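Local structure of inositol polyphosphate multikinase alpha (Arabidopsis thaliana, 4FRF) at residues M86-M90 and S208-L212; R122-F126 and P139-R145; L156-V160 and L212-E216. The protein phosphorylates inositol phosphates of several kinds with ATP, converting inositol 1,4,5-trisphosphate to inositol pentakisphosphate. One frame throughout, in Å; residues are numbered along the deposited sequence.

The three contacts belong to one antiparallel sheet and the helices beside it. Interaction 1 lies at the heart of the chain and joins two neighbouring strands, 83-90 and 209-216, chiefly through backbone hydrogen bonds. Interaction 3 takes the second of those strands further on and packs it against the end of helix 149-158, with two aromatic rings, a methionine, a leucine and one tyrosine hydroxyl bond, all of it buried. Interaction 2 lies further out, where strand 121-130, the other neighbour of 83-90, meets helix 141-145; its apolar part is F126, P139 and L144, while two of its arginines, R141 and R122, find their carboxylate partners outside the contact, in D87 of interaction 1 and in D111.

Interaction 1. Residues M86-M90 and S208-L212; sequences MDVKM and SCSIL
M90 and I211 carry the side-chain packing between these two antiparallel strands, meeting diagonally across the ladder rather than as a directly paired couple. The isoleucine keeps CG1 beside its backbone N and runs straight on (chi2 -177°), which carries CD1 out to 3.7 Å from M90 CE. The methionine turns back at CG (chi2 -70°), so it folds over the isoleucine tip, with its CG 3.8 Å from I211 CG1. Flexible, unbranched methionine can bend in this way, whereas beta-branched isoleucine and V88 suit an extended backbone; together they form an apolar face against F258, F251 and L255 of helix 249-265.

The other face is more polar, with D87, K89 and S210 beside L212. There K89 lies next to S210, and the small serine lets the lysine's aliphatic CG lie close beside it, 4.0 Å from S210 OG. D87 sends its carboxylate to R141.

Between the faces the backbones are joined by V88 N to I211 O at 2.8 Å, returned by I211 N to V88 O, with a looser bond from M90 N to C209 O at 3.1 Å.

D87 and K89 are the aspartate and lysine of the PxxxDxKxG signature of inositol phosphate kinases, a motif associated in this family with the inositol phosphate site, carried here by a central strand of an antiparallel sheet.

Interaction 2. Residues R122-F126 and P139-R145; sequences RISGF and PERKLLR
F126 and P139 form one apolar end of this strand-to-helix contact. The proline ring lies over one face of the phenylalanine, its CD 3.9 Å from the ring centroid in a CH-pi contact and its CG 3.4 Å from F126 CZ. F126 is set there by a first torsion of 64°, with CG lodged between its backbone N and carbonyl carbon. L144 CD2 comes in at the ring edge, near its plane, 4.0 Å from F126 CE2. The other methyl of this leucine, CD1, rests 3.4 Å from G125 CA, and its CB lies beside the carbonyl of I123; branched and apolar, it fills the space between the strand and the short, weakly bonded helix at about 141-145.

The strand is not regular at this point. S124 and G125 both face D87 of the neighbouring strand, a classic beta bulge, and glycine suits it because a side chain would point toward the helix, where L144 and the guanidinium of R141 already lie.

The polar groups of the contact are arginines. R141, bent at chi3 (94°), lays its guanidinium flat over the carbonyl of S124, whose O is 3.3 Å from R141 CZ. No hydrogen bond is made there; instead NH2 forms a salt bridge with D87, so the helix reaches across the bulge to the next strand. R122 NH1 lies over the guanidinium face of R145, 3.8 Å from its NH2, the two planes 52° apart. These are like charges with no bond between them, and the salt bridge of R122 NH2 to D111 probably offsets the charge.

Interaction 3. Residues L156-V160 and L212-E216; sequences LRKFV and LMVYE
Helix 149-158 packs against one face of the antiparallel sheet of the inositol polyphosphate kinase fold, and here residues near its C-terminal end and in the chain that follows meet strand 209-216. F159 is the centre of the contact. With CG anti to the backbone N (chi1 -180°), its ring extends to the strand, where Y215 turns an edge toward its face in an offset edge-to-face pair, centroids 5.4 Å apart and planes at 87°. The closest carbons of the two rings are F159 CE2 and Y215 CE2, 3.6 Å apart. M213, two residues back on the same side of the strand, brings CE over a face of the F159 ring and to 4.1 Å from L156 CD2, crossing the leucine at about a right angle; methionine is supple enough to fit between aromatic and branched neighbours.

Tyrosine also brings a hydroxyl: Y215 OH donates to F159 O at 2.8 Å, tilted 17° from the carbonyl plane. A phenylalanine here would probably leave the F159 carbonyl without this donor and the chain after the helix less firmly tied to the strand. One residue is thus held through both its ring and its backbone within largely apolar packing.

Interaction 1. Residues M86-M90 and S208-L212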
ATOM      1  N   MET A  86       6.184 -21.910   1.494  1.00 92.41           N
ATOM      2  CA  MET A  86       6.482 -20.736   2.352  1.00 92.11           C
ATOM      3  C   MET A  86       5.259 -19.885   2.661  1.00 90.69           C
ATOM      4  O   MET A  86       4.474 -19.573   1.775  1.00 88.58           O
ATOM      5  CB  MET A  86       7.567 -19.845   1.743  1.00 89.80           C
ATOM      6  CG  MET A  86       7.851 -18.594   2.585  1.00 90.55           C
ATOM      7  SD  MET A  86       8.754 -17.301   1.705  1.00 92.28           S
ATOM      8  CE  MET A  86      10.431 -17.730   2.150  1.00 94.97           C
ATOM      9  N   ASP A  87       5.137 -19.456   3.910  1.00 92.21           N
ATOM     10  CA  ASP A  87       3.992 -18.662   4.300  1.00 93.62           C
ATOM     11  C   ASP A  87       4.366 -17.284   4.859  1.00 93.45           C
ATOM     12  O   ASP A  87       5.032 -17.174   5.901  1.00 94.76           O
ATOM     13  CB  ASP A  87       3.085 -19.427   5.259  1.00 96.91           C
ATOM     14  CG  ASP A  87       3.602 -19.427   6.681  1.00102.73           C
ATOM     15  OD1 ASP A  87       4.641 -20.073   6.945  1.00106.71           O
ATOM     16  OD2 ASP A  87       2.937 -18.817   7.551  1.00108.46           O
ATOM     17  N   VAL A  88       3.910 -16.243   4.151  1.00 91.60           N
ATOM     18  CA  VAL A  88       4.238 -14.864   4.455  1.00 90.12           C
ATOM     19  C   VAL A  88       3.040 -14.092   4.987  1.00 91.03           C
ATOM     20  O   VAL A  88       1.958 -14.125   4.402  1.00 90.72           O
ATOM     21  CB  VAL A  88       4.725 -14.180   3.222  1.00 87.29           C
ATOM     22  CG1 VAL A  88       5.419 -12.879   3.582  1.00 84.84           C
ATOM     23  CG2 VAL A  88       5.651 -15.112   2.476  1.00 87.69           C
ATOM     24  N   LYS A  89       3.251 -13.387   6.095  1.00 93.02           N
ATOM     25  CA  LYS A  89       2.232 -12.546   6.706  1.00 94.53           C
ATOM     26  C   LYS A  89       2.180 -11.205   5.998  1.00 93.48           C
ATOM     27  O   LYS A  89       3.098 -10.386   6.122  1.00 93.72           O
ATOM     28  CB  LYS A  89       2.565 -12.332   8.170  1.00 96.68           C
ATOM     29  CG  LYS A  89       1.377 -12.386   9.086  1.00101.25           C
ATOM     30  CD  LYS A  89       1.648 -13.332  10.260  1.00106.79           C
ATOM     31  CE  LYS A  89       0.381 -13.618  11.042  1.00110.37           C
ATOM     32  NZ  LYS A  89       0.608 -14.648  12.087  1.00113.69           N
ATOM     33  N   MET A  90       1.127 -10.995   5.221  1.00 93.52           N
ATOM     34  CA  MET A  90       0.962  -9.761   4.473  1.00 91.50           C
ATOM     35  C   MET A  90       0.383  -8.671   5.333  1.00 92.94           C
ATOM     36  O   MET A  90      -0.620  -8.873   6.023  1.00 94.20           O
ATOM     37  CB  MET A  90       0.066  -9.994   3.282  1.00 90.15           C
ATOM     38  CG  MET A  90       0.776 -10.663   2.162  1.00 91.72           C
ATOM     39  SD  MET A  90       1.953  -9.526   1.441  1.00 96.37           S
ATOM     40  CE  MET A  90       3.085 -10.664   0.671  1.00 97.57           C
ATOM     41  N   SER A 208      -4.854  -9.417   8.932  1.00 96.12           N
ATOM     42  CA  SER A 208      -4.016 -10.377   9.673  1.00 97.36           C
ATOM     43  C   SER A 208      -3.985 -11.748   9.005  1.00 96.63           C
ATOM     44  O   SER A 208      -4.415 -12.737   9.579  1.00 99.52           O
ATOM     45  CB  SER A 208      -4.507 -10.488  11.116  1.00100.15           C
ATOM     46  OG  SER A 208      -3.516 -11.084  11.920  1.00105.49           O
ATOM     47  N   CYS A 209      -3.355 -11.808   7.842  1.00 93.45           N
ATOM     48  CA  CYS A 209      -3.692 -12.794   6.842  1.00 93.26           C
ATOM     49  C   CYS A 209      -2.449 -13.057   5.949  1.00 90.28           C
ATOM     50  O   CYS A 209      -1.653 -12.160   5.722  1.00 87.60           O
ATOM     51  CB  CYS A 209      -4.887 -12.245   6.050  1.00 92.21           C
ATOM     52  SG  CYS A 209      -5.362 -13.076   4.541  1.00 96.81           S
ATOM     53  N   SER A 210      -2.220 -14.315   5.568  1.00 90.81           N
ATOM     54  CA  SER A 210      -0.928 -14.708   4.971  1.00 88.61           C
ATOM     55  C   SER A 210      -1.033 -15.095   3.507  1.00 86.92           C
ATOM     56  O   SER A 210      -2.053 -15.607   3.065  1.00 88.31           O
ATOM     57  CB  SER A 210      -0.298 -15.874   5.753  1.00 91.08           C
ATOM     58  OG  SER A 210      -0.156 -15.574   7.137  1.00 92.93           O
ATOM     59  N   ILE A 211       0.048 -14.894   2.768  1.00 84.70           N
ATOM     60  CA  ILE A 211       0.171 -15.479   1.455  1.00 84.71           C
ATOM     61  C   ILE A 211       0.954 -16.774   1.543  1.00 87.63           C
ATOM     62  O   ILE A 211       1.930 -16.862   2.282  1.00 88.86           O
ATOM     63  CB  ILE A 211       0.898 -14.576   0.506  1.00 81.76           C
ATOM     64  CG1 ILE A 211      -0.065 -13.557  -0.081  1.00 82.88           C
ATOM     65  CG2 ILE A 211       1.504 -15.382  -0.612  1.00 81.58           C
ATOM     66  CD1 ILE A 211       0.571 -12.655  -1.113  1.00 81.76           C
ATOM     67  N   LEU A 212       0.547 -17.765   0.750  1.00 88.68           N
ATOM     68  CA  LEU A 212       1.233 -19.032   0.692  1.00 90.06           C
ATOM     69  C   LEU A 212       1.770 -19.304  -0.695  1.00 89.14           C
ATOM     70  O   LEU A 212       1.013 -19.339  -1.659  1.00 89.61           O
ATOM     71  CB  LEU A 212       0.287 -20.147   1.084  1.00 93.64           C
ATOM     72  CG  LEU A 212       0.943 -21.514   1.283  1.00 96.79           C
ATOM     73  CD1 LEU A 212       0.128 -22.351   2.236  1.00 97.96           C
ATOM     74  CD2 LEU A 212       1.111 -22.226  -0.048  1.00100.76           C
TER

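Interaction 2. Residues R122-F126 and P139-R145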
ATOM      1  N   ARG A 122       6.158 -10.220   6.162  1.00 82.41           N
ATOM      2  CA  ARG A 122       6.885 -11.001   7.173  1.00 84.14           C
ATOM      3  C   ARG A 122       6.899 -12.515   6.867  1.00 85.02           C
ATOM      4  O   ARG A 122       5.892 -13.204   7.067  1.00 85.81           O
ATOM      5  CB  ARG A 122       6.251 -10.781   8.543  1.00 85.64           C
ATOM      6  CG  ARG A 122       7.185 -10.999   9.710  1.00 88.88           C
ATOM      7  CD  ARG A 122       6.429 -11.338  11.011  1.00 91.33           C
ATOM      8  NE  ARG A 122       5.163 -10.621  11.161  1.00 91.42           N
ATOM      9  CZ  ARG A 122       4.447 -10.588  12.286  1.00 98.93           C
ATOM     10  NH1 ARG A 122       4.875 -11.209  13.379  1.00105.45           N
ATOM     11  NH2 ARG A 122       3.303  -9.926  12.329  1.00102.34           N
ATOM     12  N   ILE A 123       8.049 -13.038   6.444  1.00 83.96           N
ATOM     13  CA  ILE A 123       8.193 -14.477   6.250  1.00 83.88           C
ATOM     14  C   ILE A 123       8.004 -15.212   7.584  1.00 87.16           C
ATOM     15  O   ILE A 123       8.733 -14.965   8.546  1.00 89.16           O
ATOM     16  CB  ILE A 123       9.545 -14.817   5.666  1.00 83.61           C
ATOM     17  CG1 ILE A 123       9.698 -14.158   4.310  1.00 77.91           C
ATOM     18  CG2 ILE A 123       9.685 -16.290   5.526  1.00 85.06           C
ATOM     19  CD1 ILE A 123      11.086 -14.186   3.795  1.00 77.42           C
ATOM     20  N   SER A 124       6.974 -16.058   7.650  1.00 87.71           N
ATOM     21  CA  SER A 124       6.524 -16.651   8.917  1.00 90.46           C
ATOM     22  C   SER A 124       7.075 -18.049   9.054  1.00 92.91           C
ATOM     23  O   SER A 124       7.116 -18.623  10.152  1.00 96.06           O
ATOM     24  CB  SER A 124       4.998 -16.718   8.969  1.00 90.00           C
ATOM     25  OG  SER A 124       4.431 -15.465   9.294  1.00 92.65           O
ATOM     26  N   GLY A 125       7.429 -18.623   7.917  1.00 90.99           N
ATOM     27  CA  GLY A 125       7.939 -19.944   7.880  1.00 92.13           C
ATOM     28  C   GLY A 125       8.042 -20.414   6.460  1.00 91.21           C
ATOM     29  O   GLY A 125       7.371 -19.886   5.566  1.00 87.83           O
ATOM     30  N   PHE A 126       8.915 -21.393   6.254  1.00 93.82           N
ATOM     31  CA  PHE A 126       9.025 -22.085   5.001  1.00 93.98           C
ATOM     32  C   PHE A 126       9.585 -23.447   5.281  1.00 97.73           C
ATOM     33  O   PHE A 126      10.002 -23.721   6.407  1.00100.61           O
ATOM     34  CB  PHE A 126       9.943 -21.325   4.046  1.00 92.75           C
ATOM     35  CG  PHE A 126      11.372 -21.218   4.517  1.00 95.76           C
ATOM     36  CD1 PHE A 126      12.313 -22.139   4.121  1.00 98.49           C
ATOM     37  CD2 PHE A 126      11.789 -20.138   5.271  1.00 97.47           C
ATOM     38  CE1 PHE A 126      13.627 -22.018   4.512  1.00100.78           C
ATOM     39  CE2 PHE A 126      13.108 -20.024   5.670  1.00 99.67           C
ATOM     40  CZ  PHE A 126      14.021 -20.974   5.293  1.00100.23           C
ATOM     41  N   PRO A 139      13.169 -24.208   9.212  1.00105.81           N
ATOM     42  CA  PRO A 139      13.670 -23.583  10.412  1.00107.82           C
ATOM     43  C   PRO A 139      12.536 -23.204  11.351  1.00108.79           C
ATOM     44  O   PRO A 139      11.443 -22.856  10.886  1.00106.37           O
ATOM     45  CB  PRO A 139      14.343 -22.327   9.874  1.00105.36           C
ATOM     46  CG  PRO A 139      13.634 -22.040   8.528  1.00100.57           C
ATOM     47  CD  PRO A 139      12.769 -23.204   8.205  1.00101.49           C
ATOM     48  N   GLU A 140      12.802 -23.270  12.658  1.00113.03           N
ATOM     49  CA  GLU A 140      11.849 -22.847  13.677  1.00115.61           C
ATOM     50  C   GLU A 140      11.186 -21.519  13.311  1.00113.56           C
ATOM     51  O   GLU A 140      11.798 -20.656  12.667  1.00112.06           O
ATOM     52  CB  GLU A 140      12.549 -22.729  15.026  1.00118.71           C
ATOM     53  CG  GLU A 140      11.881 -21.776  15.999  1.00121.38           C
ATOM     54  CD  GLU A 140      12.485 -21.845  17.396  1.00129.19           C
ATOM     55  OE1 GLU A 140      13.596 -22.409  17.541  1.00132.54           O
ATOM     56  OE2 GLU A 140      11.837 -21.352  18.354  1.00130.07           O
ATOM     57  N   ARG A 141       9.939 -21.352  13.741  1.00115.07           N
ATOM     58  CA  ARG A 141       9.142 -20.177  13.381  1.00112.41           C
ATOM     59  C   ARG A 141       9.591 -18.890  14.110  1.00113.31           C
ATOM     60  O   ARG A 141       9.658 -17.814  13.501  1.00110.24           O
ATOM     61  CB  ARG A 141       7.650 -20.452  13.615  1.00112.61           C
ATOM     62  CG  ARG A 141       7.047 -21.465  12.639  1.00111.92           C
ATOM     63  CD  ARG A 141       5.533 -21.644  12.848  1.00113.58           C
ATOM     64  NE  ARG A 141       4.737 -20.772  11.976  1.00113.35           N
ATOM     65  CZ  ARG A 141       4.719 -20.849  10.642  1.00111.89           C
ATOM     66  NH1 ARG A 141       5.470 -21.751  10.019  1.00114.59           N
ATOM     67  NH2 ARG A 141       3.972 -20.010   9.929  1.00106.78           N
ATOM     68  N   LYS A 142       9.891 -19.007  15.410  1.00117.73           N
ATOM     69  CA  LYS A 142      10.418 -17.873  16.196  1.00119.02           C
ATOM     70  C   LYS A 142      11.616 -17.227  15.504  1.00117.64           C
ATOM     71  O   LYS A 142      11.658 -16.016  15.318  1.00115.84           O
ATOM     72  CB  LYS A 142      10.832 -18.330  17.601  1.00123.87           C
ATOM     73  CG  LYS A 142       9.690 -18.430  18.612  1.00127.77           C
ATOM     74  CD  LYS A 142       9.397 -17.081  19.261  1.00131.50           C
ATOM     75  CE  LYS A 142       8.462 -17.221  20.472  1.00136.03           C
ATOM     76  NZ  LYS A 142       9.118 -17.928  21.623  1.00140.16           N
ATOM     77  N   LEU A 143      12.578 -18.054  15.109  1.00119.34           N
ATOM     78  CA  LEU A 143      13.820 -17.583  14.511  1.00118.80           C
ATOM     79  C   LEU A 143      13.608 -16.598  13.365  1.00114.69           C
ATOM     80  O   LEU A 143      14.357 -15.625  13.230  1.00114.18           O
ATOM     81  CB  LEU A 143      14.649 -18.760  14.016  1.00120.85           C
ATOM     82  CG  LEU A 143      16.111 -18.438  13.743  1.00122.63           C
ATOM     83  CD1 LEU A 143      16.873 -18.320  15.067  1.00127.15           C
ATOM     84  CD2 LEU A 143      16.729 -19.495  12.837  1.00123.86           C
ATOM     85  N   LEU A 144      12.616 -16.868  12.521  1.00112.01           N
ATOM     86  CA  LEU A 144      12.330 -15.990  11.380  1.00108.59           C
ATOM     87  C   LEU A 144      11.731 -14.611  11.787  1.00107.80           C
ATOM     88  O   LEU A 144      11.763 -13.653  11.003  1.00104.30           O
ATOM     89  CB  LEU A 144      11.434 -16.699  10.359  1.00105.88           C
ATOM     90  CG  LEU A 144      12.003 -17.955   9.689  1.00105.77           C
ATOM     91  CD1 LEU A 144      10.940 -18.660   8.861  1.00100.82           C
ATOM     92  CD2 LEU A 144      13.217 -17.625   8.832  1.00103.17           C
ATOM     93  N   ARG A 145      11.215 -14.521  13.018  1.00110.81           N
ATOM     94  CA  ARG A 145      10.721 -13.252  13.562  1.00111.54           C
ATOM     95  C   ARG A 145      11.851 -12.232  13.695  1.00111.76           C
ATOM     96  O   ARG A 145      11.614 -11.020  13.702  1.00110.89           O
ATOM     97  CB  ARG A 145      10.011 -13.460  14.921  1.00114.69           C
ATOM     98  CG  ARG A 145       8.460 -13.349  14.864  1.00117.50           C
ATOM     99  CD  ARG A 145       7.781 -14.205  15.971  1.00129.38           C
ATOM    100  NE  ARG A 145       6.314 -14.019  16.055  1.00135.02           N
ATOM    101  CZ  ARG A 145       5.423 -14.476  15.161  1.00135.41           C
ATOM    102  NH1 ARG A 145       5.829 -15.072  14.040  1.00135.54           N
ATOM    103  NH2 ARG A 145       4.117 -14.300  15.367  1.00134.03           N
TER

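Interaction 3. Residues L156-V160 and L212-E216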
ATOM      1  N   LEU A 156      14.148 -15.283   0.832  1.00 87.05           N
ATOM      2  CA  LEU A 156      13.322 -15.369  -0.365  1.00 84.98           C
ATOM      3  C   LEU A 156      14.096 -15.933  -1.521  1.00 85.67           C
ATOM      4  O   LEU A 156      13.518 -16.324  -2.525  1.00 85.17           O
ATOM      5  CB  LEU A 156      12.771 -14.006  -0.742  1.00 82.49           C
ATOM      6  CG  LEU A 156      11.520 -13.586   0.017  1.00 82.39           C
ATOM      7  CD1 LEU A 156      11.197 -12.157  -0.308  1.00 83.04           C
ATOM      8  CD2 LEU A 156      10.368 -14.471  -0.358  1.00 84.83           C
ATOM      9  N   ARG A 157      15.412 -15.945  -1.392  1.00 87.81           N
ATOM     10  CA  ARG A 157      16.261 -16.481  -2.435  1.00 90.02           C
ATOM     11  C   ARG A 157      16.645 -17.922  -2.113  1.00 92.98           C
ATOM     12  O   ARG A 157      16.779 -18.756  -3.009  1.00 93.88           O
ATOM     13  CB  ARG A 157      17.506 -15.618  -2.608  1.00 90.66           C
ATOM     14  CG  ARG A 157      18.235 -15.870  -3.910  1.00 95.18           C
ATOM     15  CD  ARG A 157      19.548 -15.139  -3.947  1.00100.42           C
ATOM     16  NE  ARG A 157      19.372 -13.723  -3.661  1.00100.04           N
ATOM     17  CZ  ARG A 157      19.261 -12.787  -4.596  1.00101.12           C
ATOM     18  NH1 ARG A 157      19.316 -13.126  -5.883  1.00100.03           N
ATOM     19  NH2 ARG A 157      19.102 -11.510  -4.245  1.00100.40           N
ATOM     20  N   LYS A 158      16.824 -18.203  -0.828  1.00 94.51           N
ATOM     21  CA  LYS A 158      16.981 -19.563  -0.379  1.00 97.84           C
ATOM     22  C   LYS A 158      15.802 -20.366  -0.891  1.00 97.49           C
ATOM     23  O   LYS A 158      15.970 -21.429  -1.499  1.00 99.22           O
ATOM     24  CB  LYS A 158      17.004 -19.615   1.145  1.00 99.45           C
ATOM     25  CG  LYS A 158      18.364 -19.377   1.777  1.00102.38           C
ATOM     26  CD  LYS A 158      18.235 -19.339   3.296  1.00104.97           C
ATOM     27  CE  LYS A 158      19.578 -19.495   3.983  1.00109.54           C
ATOM     28  NZ  LYS A 158      19.449 -19.283   5.454  1.00111.97           N
ATOM     29  N   PHE A 159      14.609 -19.807  -0.709  1.00 95.13           N
ATOM     30  CA  PHE A 159      13.370 -20.500  -1.032  1.00 94.81           C
ATOM     31  C   PHE A 159      13.347 -21.062  -2.461  1.00 95.13           C
ATOM     32  O   PHE A 159      12.556 -21.955  -2.766  1.00 95.80           O
ATOM     33  CB  PHE A 159      12.172 -19.580  -0.796  1.00 92.05           C
ATOM     34  CG  PHE A 159      10.855 -20.222  -1.095  1.00 92.28           C
ATOM     35  CD1 PHE A 159      10.277 -21.086  -0.194  1.00 93.91           C
ATOM     36  CD2 PHE A 159      10.195 -19.962  -2.287  1.00 92.03           C
ATOM     37  CE1 PHE A 159       9.070 -21.711  -0.484  1.00 95.83           C
ATOM     38  CE2 PHE A 159       8.989 -20.583  -2.582  1.00 92.25           C
ATOM     39  CZ  PHE A 159       8.428 -21.456  -1.677  1.00 94.39           C
ATOM     40  N   VAL A 160      14.218 -20.545  -3.327  1.00 94.59           N
ATOM     41  CA  VAL A 160      14.278 -21.005  -4.713  1.00 95.42           C
ATOM     42  C   VAL A 160      15.655 -21.523  -5.104  1.00 98.35           C
ATOM     43  O   VAL A 160      16.070 -21.389  -6.258  1.00 97.82           O
ATOM     44  CB  VAL A 160      13.848 -19.908  -5.710  1.00 92.70           C
ATOM     45  CG1 VAL A 160      12.336 -19.802  -5.757  1.00 91.98           C
ATOM     46  CG2 VAL A 160      14.486 -18.568  -5.353  1.00 90.49           C
ATOM     47  N   LEU A 212       0.547 -17.765   0.750  1.00 88.68           N
ATOM     48  CA  LEU A 212       1.233 -19.032   0.692  1.00 90.06           C
ATOM     49  C   LEU A 212       1.770 -19.304  -0.695  1.00 89.14           C
ATOM     50  O   LEU A 212       1.013 -19.339  -1.659  1.00 89.61           O
ATOM     51  CB  LEU A 212       0.287 -20.147   1.084  1.00 93.64           C
ATOM     52  CG  LEU A 212       0.943 -21.514   1.283  1.00 96.79           C
ATOM     53  CD1 LEU A 212       0.128 -22.351   2.236  1.00 97.96           C
ATOM     54  CD2 LEU A 212       1.111 -22.226  -0.048  1.00100.76           C
ATOM     55  N   MET A 213       3.080 -19.534  -0.785  1.00 88.48           N
ATOM     56  CA  MET A 213       3.705 -19.999  -2.025  1.00 86.97           C
ATOM     57  C   MET A 213       4.046 -21.482  -1.912  1.00 89.17           C
ATOM     58  O   MET A 213       4.335 -21.983  -0.820  1.00 90.22           O
ATOM     59  CB  MET A 213       4.970 -19.195  -2.331  1.00 84.86           C
ATOM     60  CG  MET A 213       4.771 -17.671  -2.292  1.00 84.07           C
ATOM     61  SD  MET A 213       6.222 -16.700  -2.816  1.00 82.28           S
ATOM     62  CE  MET A 213       7.303 -16.911  -1.390  1.00 83.13           C
ATOM     63  N   VAL A 214       3.974 -22.188  -3.034  1.00 89.08           N
ATOM     64  CA  VAL A 214       4.377 -23.589  -3.080  1.00 91.95           C
ATOM     65  C   VAL A 214       4.795 -23.989  -4.482  1.00 92.04           C
ATOM     66  O   VAL A 214       4.416 -23.336  -5.459  1.00 90.08           O
ATOM     67  CB  VAL A 214       3.257 -24.551  -2.564  1.00 94.50           C
ATOM     68  CG1 VAL A 214       1.935 -24.268  -3.240  1.00 93.20           C
ATOM     69  CG2 VAL A 214       3.654 -25.974  -2.802  1.00 98.13           C
ATOM     70  N   TYR A 215       5.611 -25.038  -4.578  1.00 94.25           N
ATOM     71  CA  TYR A 215       5.999 -25.569  -5.882  1.00 95.51           C
ATOM     72  C   TYR A 215       6.536 -27.013  -5.855  1.00 99.40           C
ATOM     73  O   TYR A 215       6.716 -27.604  -4.788  1.00101.96           O
ATOM     74  CB  TYR A 215       6.961 -24.614  -6.605  1.00 92.83           C
ATOM     75  CG  TYR A 215       8.348 -24.512  -6.005  1.00 92.85           C
ATOM     76  CD1 TYR A 215       9.376 -25.351  -6.444  1.00 93.70           C
ATOM     77  CD2 TYR A 215       8.663 -23.495  -5.096  1.00 90.78           C
ATOM     78  CE1 TYR A 215      10.664 -25.225  -5.951  1.00 92.79           C
ATOM     79  CE2 TYR A 215       9.952 -23.367  -4.589  1.00 91.05           C
ATOM     80  CZ  TYR A 215      10.945 -24.246  -5.018  1.00 91.91           C
ATOM     81  OH  TYR A 215      12.228 -24.126  -4.538  1.00 91.44           O
ATOM     82  N   GLU A 216       6.744 -27.579  -7.046  1.00100.45           N
ATOM     83  CA  GLU A 216       7.075 -28.992  -7.184  1.00104.57           C
ATOM     84  C   GLU A 216       8.573 -29.188  -7.367  1.00105.30           C
ATOM     85  O   GLU A 216       9.146 -28.739  -8.350  1.00103.67           O
ATOM     86  CB  GLU A 216       6.342 -29.583  -8.413  1.00106.86           C
ATOM     87  CG  GLU A 216       6.449 -31.170  -8.416  1.00111.64           C
ATOM     88  CD  GLU A 216       5.552 -31.751  -7.241  1.00116.03           C
ATOM     89  OE1 GLU A 216       4.357 -31.633  -7.229  1.00116.43           O
ATOM     90  OE2 GLU A 216       6.141 -32.280  -6.309  1.00120.23           O
TER